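Local coordinates for protein catalase (Corynebacterium glutamicum, PDB 4B7H) that probably breaks down hydrogen peroxide to water and oxygen at a haem iron, with NADPH bound and nitric oxide held in the haem pocket as an inhibitor, at residues D196-K201 with W236-T240; T191-D196 with R471-I476; F107-A111 with D122-F126; S116-W120 with A244-A248. All coordinates share one frame; numbering follows the deposited sequence.

Contact 1: residues D196-K201 with W236-T240; sequences DRGTPK and WDCFT. With NDP (NADPH dihydro-nicotinamide-adenine-dinucleotide phosphate), chain H.
Arg197 lies flat on the indole of Trp236, and the adenine end of NADPH lies against the opposite face of its guanidinium. Guanidinium and indole planes are only 17° apart, and Arg197 CZ comes 3.3 Å from Trp236 NE1. This is a cation-pi stack over the five-membered ring. Further back along the side chain, Arg197 CD makes a CH-pi contact 3.6 Å from the centroid of the six-membered ring. The chain is extended from CG to NE, which carries it across both rings. On the cofactor side, Arg197 NH2 makes a weak hydrogen bond of 3.2 Å to NDP O2B, the oxygen that bears the 2'-phosphate. Arg197 NH1 is hydrogen-bonded to Tyr192 OH, and Asp207 weakly takes the indole N-H of Trp236. Behind the stack, Pro200 and Cys238 form a single backbone bridge. On one side of it Phe239 N donates to Thr199 O at 2.8 Å. On the other Lys201 N donates almost straight to Asp237 O (172°). Thr199 OG1 adds a bond of 2.7 Å to Phe239 O, reaching it from above the carbonyl plane. Lys201 CG sits over the centre of the Phe239 ring, 3.5 Å from the centroid. Lys201 NZ makes a long salt bridge to Asp237 OD1. An arginine sandwiched between a tryptophan and the adenine, next to the 2'-phosphate oxygen, belongs to the NADPH pocket of this catalase.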
# COMPACT_ATOMS: atom_id res chain seq x y z
N ASP A 196 -40.44 7.52 8.62
CA ASP A 196 -40.40 6.11 8.97
C ASP A 196 -39.30 5.38 8.20
O ASP A 196 -38.68 4.45 8.74
CB ASP A 196 -41.73 5.43 8.66
CG ASP A 196 -42.87 5.91 9.54
OD1 ASP A 196 -42.64 6.60 10.56
OD2 ASP A 196 -44.02 5.56 9.22
N ARG A 197 -39.06 5.78 6.96
CA ARG A 197 -38.13 5.06 6.09
C ARG A 197 -36.66 5.22 6.46
O ARG A 197 -35.80 4.52 5.92
CB ARG A 197 -38.35 5.42 4.62
CG ARG A 197 -39.72 5.00 4.12
CD ARG A 197 -39.84 5.17 2.63
NE ARG A 197 -41.17 4.77 2.19
CZ ARG A 197 -41.52 4.67 0.92
NH1 ARG A 197 -40.64 4.94 -0.04
NH2 ARG A 197 -42.75 4.29 0.61
N GLY A 198 -36.37 6.12 7.39
CA GLY A 198 -35.03 6.22 7.93
C GLY A 198 -34.63 4.99 8.73
O GLY A 198 -33.44 4.77 8.95
N THR A 199 -35.62 4.20 9.15
CA THR A 199 -35.36 3.01 9.95
C THR A 199 -36.12 1.77 9.47
O THR A 199 -36.95 1.23 10.21
CB THR A 199 -35.67 3.26 11.46
OG1 THR A 199 -37.00 3.77 11.61
CG2 THR A 199 -34.70 4.28 12.05
N PRO A 200 -35.81 1.29 8.26
CA PRO A 200 -36.44 0.05 7.80
C PRO A 200 -35.99 -1.12 8.68
O PRO A 200 -34.84 -1.13 9.12
CB PRO A 200 -35.88 -0.13 6.38
CG PRO A 200 -35.05 1.09 6.08
CD PRO A 200 -34.70 1.71 7.39
N LYS A 201 -36.86 -2.10 8.92
CA LYS A 201 -36.49 -3.19 9.82
C LYS A 201 -35.39 -4.07 9.25
O LYS A 201 -34.49 -4.51 9.98
CB LYS A 201 -37.71 -4.04 10.19
CG LYS A 201 -38.75 -3.31 11.02
CD LYS A 201 -39.82 -4.26 11.51
CE LYS A 201 -40.88 -3.49 12.30
NZ LYS A 201 -41.85 -4.40 12.98
N TRP A 236 -42.50 -2.43 2.49
CA TRP A 236 -41.85 -1.55 3.46
C TRP A 236 -42.31 -1.95 4.86
O TRP A 236 -43.51 -2.14 5.10
CB TRP A 236 -42.19 -0.08 3.22
CG TRP A 236 -41.34 0.61 2.18
CD1 TRP A 236 -41.68 0.86 0.88
CD2 TRP A 236 -40.02 1.16 2.37
NE1 TRP A 236 -40.65 1.52 0.25
CE2 TRP A 236 -39.63 1.72 1.14
CE3 TRP A 236 -39.15 1.24 3.46
CZ2 TRP A 236 -38.39 2.36 0.96
CZ3 TRP A 236 -37.92 1.88 3.29
CH2 TRP A 236 -37.55 2.41 2.04
N ASP A 237 -41.37 -2.07 5.78
CA ASP A 237 -41.68 -2.35 7.17
C ASP A 237 -40.63 -1.62 8.00
O ASP A 237 -39.43 -1.85 7.83
CB ASP A 237 -41.62 -3.86 7.42
CG ASP A 237 -42.20 -4.26 8.76
OD1 ASP A 237 -42.80 -3.40 9.44
OD2 ASP A 237 -42.06 -5.45 9.13
N CYS A 238 -41.07 -0.72 8.88
CA CYS A 238 -40.14 0.18 9.57
C CYS A 238 -40.26 0.13 11.08
O CYS A 238 -41.37 0.03 11.62
CB CYS A 238 -40.36 1.64 9.10
SG CYS A 238 -40.24 1.90 7.33
N PHE A 239 -39.11 0.23 11.75
CA PHE A 239 -39.06 0.46 13.19
C PHE A 239 -39.45 1.90 13.47
O PHE A 239 -39.33 2.76 12.59
CB PHE A 239 -37.63 0.28 13.71
CG PHE A 239 -37.17 -1.15 13.76
CD1 PHE A 239 -37.92 -2.12 14.40
CD2 PHE A 239 -35.96 -1.51 13.17
CE1 PHE A 239 -37.48 -3.44 14.44
CE2 PHE A 239 -35.52 -2.82 13.21
CZ PHE A 239 -36.28 -3.79 13.84
N THR A 240 -39.91 2.17 14.68
CA THR A 240 -39.94 3.55 15.16
C THR A 240 -38.52 3.95 15.55
O THR A 240 -37.62 3.11 15.58
CB THR A 240 -40.81 3.69 16.41
OG1 THR A 240 -40.27 2.88 17.45
CG2 THR A 240 -42.25 3.27 16.12
PA NDP H . -47.23 9.57 -5.60
O1A NDP H . -48.44 9.59 -4.72
O2A NDP H . -47.50 8.98 -6.94
O5B NDP H . -46.09 8.73 -4.85
C5B NDP H . -45.79 8.98 -3.50
C4B NDP H . -44.64 8.06 -3.13
O4B NDP H . -44.26 8.30 -1.78
C3B NDP H . -45.04 6.59 -3.26
O3B NDP H . -44.00 5.86 -3.88
C2B NDP H . -45.23 6.19 -1.81
O2B NDP H . -45.09 4.81 -1.54
C1B NDP H . -44.18 7.05 -1.14
N9A NDP H . -44.31 7.10 0.33
C8A NDP H . -45.38 6.70 1.09
N7A NDP H . -45.08 6.89 2.40
C5A NDP H . -43.82 7.39 2.49
C6A NDP H . -43.03 7.75 3.57
N6A NDP H . -43.34 7.33 4.80
N1A NDP H . -41.77 8.26 3.34
C2A NDP H . -41.29 8.39 2.06
N3A NDP H . -42.08 8.02 0.98
C4A NDP H . -43.33 7.53 1.20
O3 NDP H . -46.65 11.08 -5.69
PN NDP H . -45.35 11.52 -6.53
O1N NDP H . -44.74 10.35 -7.23
O2N NDP H . -45.74 12.73 -7.29
O5D NDP H . -44.32 12.00 -5.39
C5D NDP H . -44.80 12.75 -4.28
C4D NDP H . -43.73 12.77 -3.20
O4D NDP H . -43.51 11.45 -2.76
C3D NDP H . -42.41 13.28 -3.73
O3D NDP H . -42.28 14.68 -3.55
C2D NDP H . -41.39 12.47 -2.94
O2D NDP H . -41.03 13.18 -1.79
C1D NDP H . -42.13 11.21 -2.50
N1N NDP H . -41.67 10.02 -3.24
C2N NDP H . -41.55 10.08 -4.60
C3N NDP H . -41.13 9.00 -5.36
C7N NDP H . -41.02 9.19 -6.84
O7N NDP H . -40.07 8.43 -7.53
N7N NDP H . -41.79 10.07 -7.46
C4N NDP H . -40.77 7.67 -4.73
C5N NDP H . -40.93 7.71 -3.24
C6N NDP H . -41.36 8.85 -2.57
P2B NDP H . -46.38 3.84 -1.50
O1X NDP H . -47.37 4.41 -0.50
O2X NDP H . -46.97 3.78 -2.89
O3X NDP H . -45.89 2.46 -1.07

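Contact 2: residues T191-D196 with R471-I476; sequences TYLMGD and RLADNI. With NDP (NADPH dihydro-nicotinamide-adenine-dinucleotide phosphate), chain H.
At the seam between the catalase core and the C-terminal helices, next to the NADPH pocket, Arg471 clasps the carboxylate of Asp196. The grip is bidentate and side-on. Arg471 NE reaches Asp196 OD1 at 3.0 Å, and Arg471 NH2 reaches Asp196 OD2 at 2.9 Å. Both oxygens are met on their syn sides, and both lie close to the guanidinium plane. The carboxylate and guanidinium planes are 23° apart, nearly coplanar; two bonds to two oxygens hold each group against rotation. The bend in the arginine at chi3 (-64°) turns NE and NH2 to the acid together. A water continues the polar line: it donates to Asp196 OD1 and accepts from Asn475 ND2. This contact joins helix 187-194 to helix 466-479, whose Glu468 bonds to NADPH. Tyr192 of helix 187-194 also lines this pocket, its CE2 3.5 Å from NDP C2A. Asn475 ND2 also donates to Met194 O at 2.9 Å, with the acceptor almost in the amide plane. Below the polar rim the packing is apolar. Leu472 CD1 fits against Met194 CB at 3.7 Å and also lies near Thr191 O and Gly195 N. Ile476 CG1 meets Met194 CB at 3.6 Å, the two side chains crossing at about a right angle. Trp177 of helix 173-182 touches both Met194 and Ile476.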
# COMPACT_ATOMS: atom_id res chain seq x y z
N THR A 191 -36.06 15.08 4.79
CA THR A 191 -37.45 14.79 5.12
C THR A 191 -37.74 13.28 4.98
O THR A 191 -38.39 12.68 5.83
CB THR A 191 -38.40 15.62 4.26
OG1 THR A 191 -38.12 17.01 4.46
CG2 THR A 191 -39.85 15.36 4.62
N TYR A 192 -37.22 12.68 3.91
CA TYR A 192 -37.35 11.24 3.70
C TYR A 192 -36.64 10.45 4.81
O TYR A 192 -37.19 9.49 5.37
CB TYR A 192 -36.79 10.90 2.33
CG TYR A 192 -37.05 9.51 1.78
CD1 TYR A 192 -36.26 8.43 2.15
CD2 TYR A 192 -38.05 9.30 0.82
CE1 TYR A 192 -36.48 7.16 1.62
CE2 TYR A 192 -38.27 8.03 0.28
CZ TYR A 192 -37.48 6.97 0.69
OH TYR A 192 -37.69 5.73 0.14
N LEU A 193 -35.41 10.87 5.12
CA LEU A 193 -34.58 10.22 6.13
C LEU A 193 -35.19 10.27 7.54
O LEU A 193 -35.09 9.32 8.32
CB LEU A 193 -33.20 10.88 6.16
CG LEU A 193 -32.25 10.47 7.30
CD1 LEU A 193 -31.81 9.01 7.18
CD2 LEU A 193 -31.05 11.41 7.36
N MET A 194 -35.81 11.41 7.86
CA MET A 194 -36.31 11.62 9.22
C MET A 194 -37.68 10.98 9.43
O MET A 194 -38.18 10.94 10.55
CB MET A 194 -36.34 13.11 9.53
CG MET A 194 -34.96 13.72 9.69
SD MET A 194 -34.15 13.15 11.19
CE MET A 194 -32.43 13.42 10.77
N GLY A 195 -38.28 10.46 8.36
CA GLY A 195 -39.56 9.78 8.46
C GLY A 195 -39.37 8.30 8.78
O GLY A 195 -38.28 7.87 9.17
N ASP A 196 -40.44 7.52 8.62
CA ASP A 196 -40.40 6.11 8.97
C ASP A 196 -39.30 5.38 8.20
O ASP A 196 -38.68 4.45 8.74
CB ASP A 196 -41.73 5.43 8.66
CG ASP A 196 -42.87 5.91 9.54
OD1 ASP A 196 -42.64 6.60 10.56
OD2 ASP A 196 -44.02 5.56 9.22
N ARG A 471 -44.96 11.30 13.55
CA ARG A 471 -43.69 10.61 13.82
C ARG A 471 -42.50 11.35 13.20
O ARG A 471 -41.43 11.41 13.81
CB ARG A 471 -43.74 9.15 13.34
CG ARG A 471 -44.68 8.28 14.17
CD ARG A 471 -44.52 6.80 13.84
NE ARG A 471 -44.90 6.51 12.46
CZ ARG A 471 -46.14 6.29 12.05
NH1 ARG A 471 -47.15 6.35 12.92
NH2 ARG A 471 -46.38 6.02 10.78
N LEU A 472 -42.69 11.92 12.02
CA LEU A 472 -41.65 12.72 11.37
C LEU A 472 -41.19 13.85 12.29
O LEU A 472 -39.99 14.03 12.51
CB LEU A 472 -42.17 13.29 10.04
CG LEU A 472 -41.26 14.27 9.30
CD1 LEU A 472 -39.92 13.62 8.90
CD2 LEU A 472 -41.98 14.81 8.08
N ALA A 473 -42.13 14.62 12.82
CA ALA A 473 -41.79 15.72 13.72
C ALA A 473 -41.08 15.22 14.97
O ALA A 473 -40.14 15.84 15.47
CB ALA A 473 -43.03 16.53 14.09
N ASP A 474 -41.55 14.08 15.49
CA ASP A 474 -40.97 13.50 16.69
C ASP A 474 -39.54 13.04 16.41
O ASP A 474 -38.64 13.26 17.22
CB ASP A 474 -41.81 12.32 17.18
CG ASP A 474 -41.55 11.99 18.63
OD1 ASP A 474 -41.47 12.93 19.46
OD2 ASP A 474 -41.42 10.78 18.95
N ASN A 475 -39.34 12.40 15.26
CA ASN A 475 -38.01 11.92 14.89
C ASN A 475 -37.03 13.07 14.71
O ASN A 475 -35.88 13.01 15.17
CB ASN A 475 -38.07 11.11 13.60
CG ASN A 475 -38.86 9.83 13.74
OD1 ASN A 475 -39.09 9.33 14.85
ND2 ASN A 475 -39.29 9.28 12.61
N ILE A 476 -37.47 14.12 14.02
CA ILE A 476 -36.62 15.28 13.79
C ILE A 476 -36.20 15.89 15.13
O ILE A 476 -35.02 16.16 15.35
CB ILE A 476 -37.35 16.35 12.96
CG1 ILE A 476 -37.57 15.86 11.52
CG2 ILE A 476 -36.57 17.66 12.99
CD1 ILE A 476 -38.65 16.66 10.76
PA NDP H . -47.23 9.57 -5.60
O1A NDP H . -48.44 9.59 -4.72
O2A NDP H . -47.50 8.98 -6.94
O5B NDP H . -46.09 8.73 -4.85
C5B NDP H . -45.79 8.98 -3.50
C4B NDP H . -44.64 8.06 -3.13
O4B NDP H . -44.26 8.30 -1.78
C3B NDP H . -45.04 6.59 -3.26
O3B NDP H . -44.00 5.86 -3.88
C2B NDP H . -45.23 6.19 -1.81
O2B NDP H . -45.09 4.81 -1.54
C1B NDP H . -44.18 7.05 -1.14
N9A NDP H . -44.31 7.10 0.33
C8A NDP H . -45.38 6.70 1.09
N7A NDP H . -45.08 6.89 2.40
C5A NDP H . -43.82 7.39 2.49
C6A NDP H . -43.03 7.75 3.57
N6A NDP H . -43.34 7.33 4.80
N1A NDP H . -41.77 8.26 3.34
C2A NDP H . -41.29 8.39 2.06
N3A NDP H . -42.08 8.02 0.98
C4A NDP H . -43.33 7.53 1.20
O3 NDP H . -46.65 11.08 -5.69
PN NDP H . -45.35 11.52 -6.53
O1N NDP H . -44.74 10.35 -7.23
O2N NDP H . -45.74 12.73 -7.29
O5D NDP H . -44.32 12.00 -5.39
C5D NDP H . -44.80 12.75 -4.28
C4D NDP H . -43.73 12.77 -3.20
O4D NDP H . -43.51 11.45 -2.76
C3D NDP H . -42.41 13.28 -3.73
O3D NDP H . -42.28 14.68 -3.55
C2D NDP H . -41.39 12.47 -2.94
O2D NDP H . -41.03 13.18 -1.79
C1D NDP H . -42.13 11.21 -2.50
N1N NDP H . -41.67 10.02 -3.24
C2N NDP H . -41.55 10.08 -4.60
C3N NDP H . -41.13 9.00 -5.36
C7N NDP H . -41.02 9.19 -6.84
O7N NDP H . -40.07 8.43 -7.53
N7N NDP H . -41.79 10.07 -7.46
C4N NDP H . -40.77 7.67 -4.73
C5N NDP H . -40.93 7.71 -3.24
C6N NDP H . -41.36 8.85 -2.57
P2B NDP H . -46.38 3.84 -1.50
O1X NDP H . -47.37 4.41 -0.50
O2X NDP H . -46.97 3.78 -2.89
O3X NDP H . -45.89 2.46 -1.07
O HOH W 1 -40.71 6.68 12.54

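Contact 3: residues F107-A111 with D122-F126; sequences FSTVA and DVHGF
Asp122 reaches across to the 107-111 backbone, and its OD2 is gripped by two successive amides. Val110 N donates at 2.8 Å from above the carboxylate plane. Ala111 N donates at 2.9 Å along the syn lone pair, nearly straight at 170°. Val110 CG2 also packs on Val123 CB, while the buried Val123 O has no polar partner. The strand pair is bonded less firmly. Gly125 N donates to Ser108 O at 2.8 Å, but the return bond, Ser108 N to Gly125 O, is weak at 3.4 Å. Packing stays close there, with Ser108 OG 3.4 Å from Gly125 CA. Phe107 has CG anti to its carbonyl carbon (chi1 -60°) and Phe126 has CG anti to its backbone N (chi1 -162°), which sends both rings the same way. They meet T-shaped, the edge of Phe107 toward the face of Phe126. No side of the contact is open to solvent. Gly125 and Phe126 touch the haem. Ser108 OG bonds to His70 of the nitric oxide site, consistent with the distal serine-histidine pair of catalases. The segments join strands 100-108 and 125-132 of the beta-barrel, with helix 155-162 against Val110, helix 254-264 against Phe107, and strand 305-314 against both phenylalanines.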
# COMPACT_ATOMS: atom_id res chain seq x y z
N PHE A 107 -26.15 -4.47 0.58
CA PHE A 107 -26.94 -3.49 1.31
C PHE A 107 -26.05 -2.90 2.39
O PHE A 107 -25.10 -3.55 2.83
CB PHE A 107 -28.13 -4.16 2.00
CG PHE A 107 -29.08 -4.86 1.05
CD1 PHE A 107 -30.01 -4.13 0.32
CD2 PHE A 107 -29.06 -6.24 0.93
CE1 PHE A 107 -30.89 -4.77 -0.54
CE2 PHE A 107 -29.94 -6.88 0.07
CZ PHE A 107 -30.86 -6.15 -0.66
N SER A 108 -26.36 -1.70 2.86
CA SER A 108 -25.46 -1.03 3.79
C SER A 108 -26.14 0.14 4.48
O SER A 108 -27.21 0.57 4.07
CB SER A 108 -24.24 -0.51 3.03
OG SER A 108 -24.64 0.32 1.95
N THR A 109 -25.50 0.66 5.52
CA THR A 109 -25.80 2.00 6.01
C THR A 109 -24.79 2.94 5.33
O THR A 109 -24.08 2.51 4.42
CB THR A 109 -25.69 2.09 7.53
OG1 THR A 109 -24.40 1.62 7.94
CG2 THR A 109 -26.77 1.25 8.21
N VAL A 110 -24.71 4.19 5.77
CA VAL A 110 -23.82 5.18 5.15
C VAL A 110 -22.70 5.68 6.05
O VAL A 110 -21.52 5.59 5.71
CB VAL A 110 -24.61 6.40 4.62
CG1 VAL A 110 -23.65 7.46 4.06
CG2 VAL A 110 -25.62 5.95 3.57
N ALA A 111 -23.07 6.24 7.21
CA ALA A 111 -22.12 6.97 8.05
C ALA A 111 -21.22 6.11 8.93
O ALA A 111 -20.03 6.40 9.10
CB ALA A 111 -22.85 8.00 8.91
N ASP A 122 -30.41 6.07 9.05
CA ASP A 122 -29.50 6.35 7.95
C ASP A 122 -30.19 5.98 6.66
O ASP A 122 -31.15 5.20 6.65
CB ASP A 122 -28.23 5.51 8.08
CG ASP A 122 -26.99 6.24 7.60
OD1 ASP A 122 -27.11 7.32 6.98
OD2 ASP A 122 -25.87 5.73 7.86
N VAL A 123 -29.67 6.51 5.56
CA VAL A 123 -29.96 5.97 4.24
C VAL A 123 -29.40 4.54 4.22
O VAL A 123 -28.39 4.25 4.89
CB VAL A 123 -29.26 6.82 3.14
CG1 VAL A 123 -29.33 6.15 1.78
CG2 VAL A 123 -29.87 8.23 3.09
N HIS A 124 -30.05 3.64 3.47
CA HIS A 124 -29.45 2.33 3.21
C HIS A 124 -29.10 2.15 1.76
O HIS A 124 -29.90 2.39 0.85
CB HIS A 124 -30.36 1.20 3.69
CG HIS A 124 -30.50 1.16 5.17
ND1 HIS A 124 -29.75 0.33 5.97
CD2 HIS A 124 -31.26 1.91 6.01
CE1 HIS A 124 -30.07 0.54 7.24
NE2 HIS A 124 -30.99 1.49 7.28
N GLY A 125 -27.87 1.70 1.54
CA GLY A 125 -27.41 1.37 0.21
C GLY A 125 -28.11 0.15 -0.34
O GLY A 125 -28.47 -0.76 0.41
N PHE A 126 -28.28 0.12 -1.65
CA PHE A 126 -29.02 -0.92 -2.35
C PHE A 126 -28.28 -1.08 -3.68
O PHE A 126 -28.68 -0.52 -4.71
CB PHE A 126 -30.46 -0.45 -2.56
CG PHE A 126 -31.45 -1.55 -2.88
CD1 PHE A 126 -31.37 -2.25 -4.07
CD2 PHE A 126 -32.49 -1.83 -2.00
CE1 PHE A 126 -32.30 -3.25 -4.37
CE2 PHE A 126 -33.44 -2.83 -2.31
CZ PHE A 126 -33.33 -3.53 -3.49

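Contact 4: residues S116-W120 with A244-A248; sequences SPDTW and AAKVA
Thr119 sets OG1 between its own backbone N and carbonyl carbon (chi1 61°), which points the hydroxyl at Ala244 in the facing helix. Val247 has CG1 anti to its backbone N (chi1 171°), and this branch lies against the same threonine. Thr119 OG1 donates to Ala244 O at 3.0 Å. That carbonyl already accepts the ordinary helix bond from Ala248 N. The hydroxyl and the amide reach it from opposite faces of its plane, so the helix bond is kept and a second one is added. Thr119 OG1 is also near Ala248 N, but the angle there is too poor for a bond. Around the hydroxyl lie methyl groups. Val247 CG1 lies 3.7 Å from Thr119 OG1 and also near its CG2, the two side chains crossing at about a right angle. The methyl of Ala244 rests against a carbonyl, CB 3.5 Å from Thr119 O. At the next turn of the helix, Ala248 CB meets Pro117 CB at 3.6 Å, with Trp120 CD1 further off. The small alanines probably let the loop come close to the helix backbone. Pro117 to Trp120 form a type I beta turn, which presents Thr119 to the helix. Asp118, in the same turn, forms a salt bridge with Lys72 and accepts a bond from Arg256 N. The turn thus lies between helix 241-250 and helix 254-264, in the loop that links strands 100-108 and 125-132.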
# COMPACT_ATOMS: atom_id res chain seq x y z
N SER A 116 -20.40 -0.93 13.32
CA SER A 116 -21.51 -0.08 13.78
C SER A 116 -22.86 -0.74 13.47
O SER A 116 -22.93 -1.64 12.65
CB SER A 116 -21.45 1.33 13.15
OG SER A 116 -21.67 1.29 11.76
N PRO A 117 -23.94 -0.30 14.14
CA PRO A 117 -25.22 -1.00 13.97
C PRO A 117 -25.92 -0.79 12.63
O PRO A 117 -25.96 0.33 12.09
CB PRO A 117 -26.09 -0.41 15.10
CG PRO A 117 -25.12 0.15 16.08
CD PRO A 117 -23.99 0.67 15.25
N ASP A 118 -26.54 -1.86 12.13
CA ASP A 118 -27.34 -1.80 10.93
C ASP A 118 -28.55 -0.87 11.08
O ASP A 118 -29.07 -0.37 10.08
CB ASP A 118 -27.89 -3.19 10.60
CG ASP A 118 -26.83 -4.18 10.15
OD1 ASP A 118 -25.71 -3.79 9.75
OD2 ASP A 118 -27.13 -5.39 10.19
N THR A 119 -29.02 -0.67 12.31
CA THR A 119 -30.28 0.05 12.52
C THR A 119 -30.14 1.45 13.12
O THR A 119 -31.11 2.00 13.67
CB THR A 119 -31.32 -0.79 13.31
OG1 THR A 119 -30.81 -1.10 14.61
CG2 THR A 119 -31.62 -2.08 12.58
N TRP A 120 -28.95 2.04 13.02
CA TRP A 120 -28.86 3.49 13.19
C TRP A 120 -29.74 4.12 12.11
O TRP A 120 -29.82 3.59 11.00
CB TRP A 120 -27.42 3.97 12.99
CG TRP A 120 -26.54 3.87 14.19
CD1 TRP A 120 -26.90 3.43 15.43
CD2 TRP A 120 -25.16 4.24 14.27
NE1 TRP A 120 -25.82 3.49 16.28
CE2 TRP A 120 -24.73 3.97 15.58
CE3 TRP A 120 -24.24 4.74 13.35
CZ2 TRP A 120 -23.43 4.21 16.01
CZ3 TRP A 120 -22.93 4.98 13.77
CH2 TRP A 120 -22.54 4.71 15.09
N ALA A 244 -35.69 1.12 16.70
CA ALA A 244 -34.45 0.98 15.95
C ALA A 244 -33.23 1.13 16.86
O ALA A 244 -32.26 0.38 16.74
CB ALA A 244 -34.40 1.99 14.79
N ALA A 245 -33.30 2.08 17.79
CA ALA A 245 -32.21 2.31 18.73
C ALA A 245 -32.06 1.14 19.70
O ALA A 245 -30.94 0.76 20.05
CB ALA A 245 -32.42 3.62 19.48
N LYS A 246 -33.18 0.56 20.13
CA LYS A 246 -33.11 -0.63 20.98
C LYS A 246 -32.46 -1.81 20.25
O LYS A 246 -31.59 -2.49 20.80
CB LYS A 246 -34.50 -1.03 21.48
CG LYS A 246 -34.49 -2.18 22.49
CD LYS A 246 -35.89 -2.46 23.03
CE LYS A 246 -35.89 -3.53 24.11
NZ LYS A 246 -36.00 -4.91 23.55
N VAL A 247 -32.87 -2.03 19.01
CA VAL A 247 -32.29 -3.10 18.20
C VAL A 247 -30.80 -2.86 17.93
O VAL A 247 -30.01 -3.80 17.90
CB VAL A 247 -33.06 -3.29 16.87
CG1 VAL A 247 -32.32 -4.24 15.92
CG2 VAL A 247 -34.47 -3.81 17.16
N ALA A 248 -30.41 -1.60 17.76
CA ALA A 248 -29.00 -1.27 17.52
C ALA A 248 -28.11 -1.81 18.63
O ALA A 248 -26.99 -2.28 18.39
CB ALA A 248 -28.82 0.23 17.37

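Overall arrangement
From the N terminus, contact 3 closes first, pairing 107-111 with 122-126 around a short loop. That loop carries 116-120, the first half of contact 4, so contacts 3 and 4 cross. Contact 2 opens at 191-196, and contact 1 opens at the shared Asp196. Contact 1 closes at 236-240, and contact 4 soon after at 244-248; contact 1 therefore lies within the loops of both 4 and 2. Contact 2 closes last, at 471-476, and crosses contact 4. Phe239 touches Thr119 and Val247, and Pro200 touches His124. Together the contacts tie the haem-bearing barrel to helix 241-250, the NADPH pocket and the C-terminal helices.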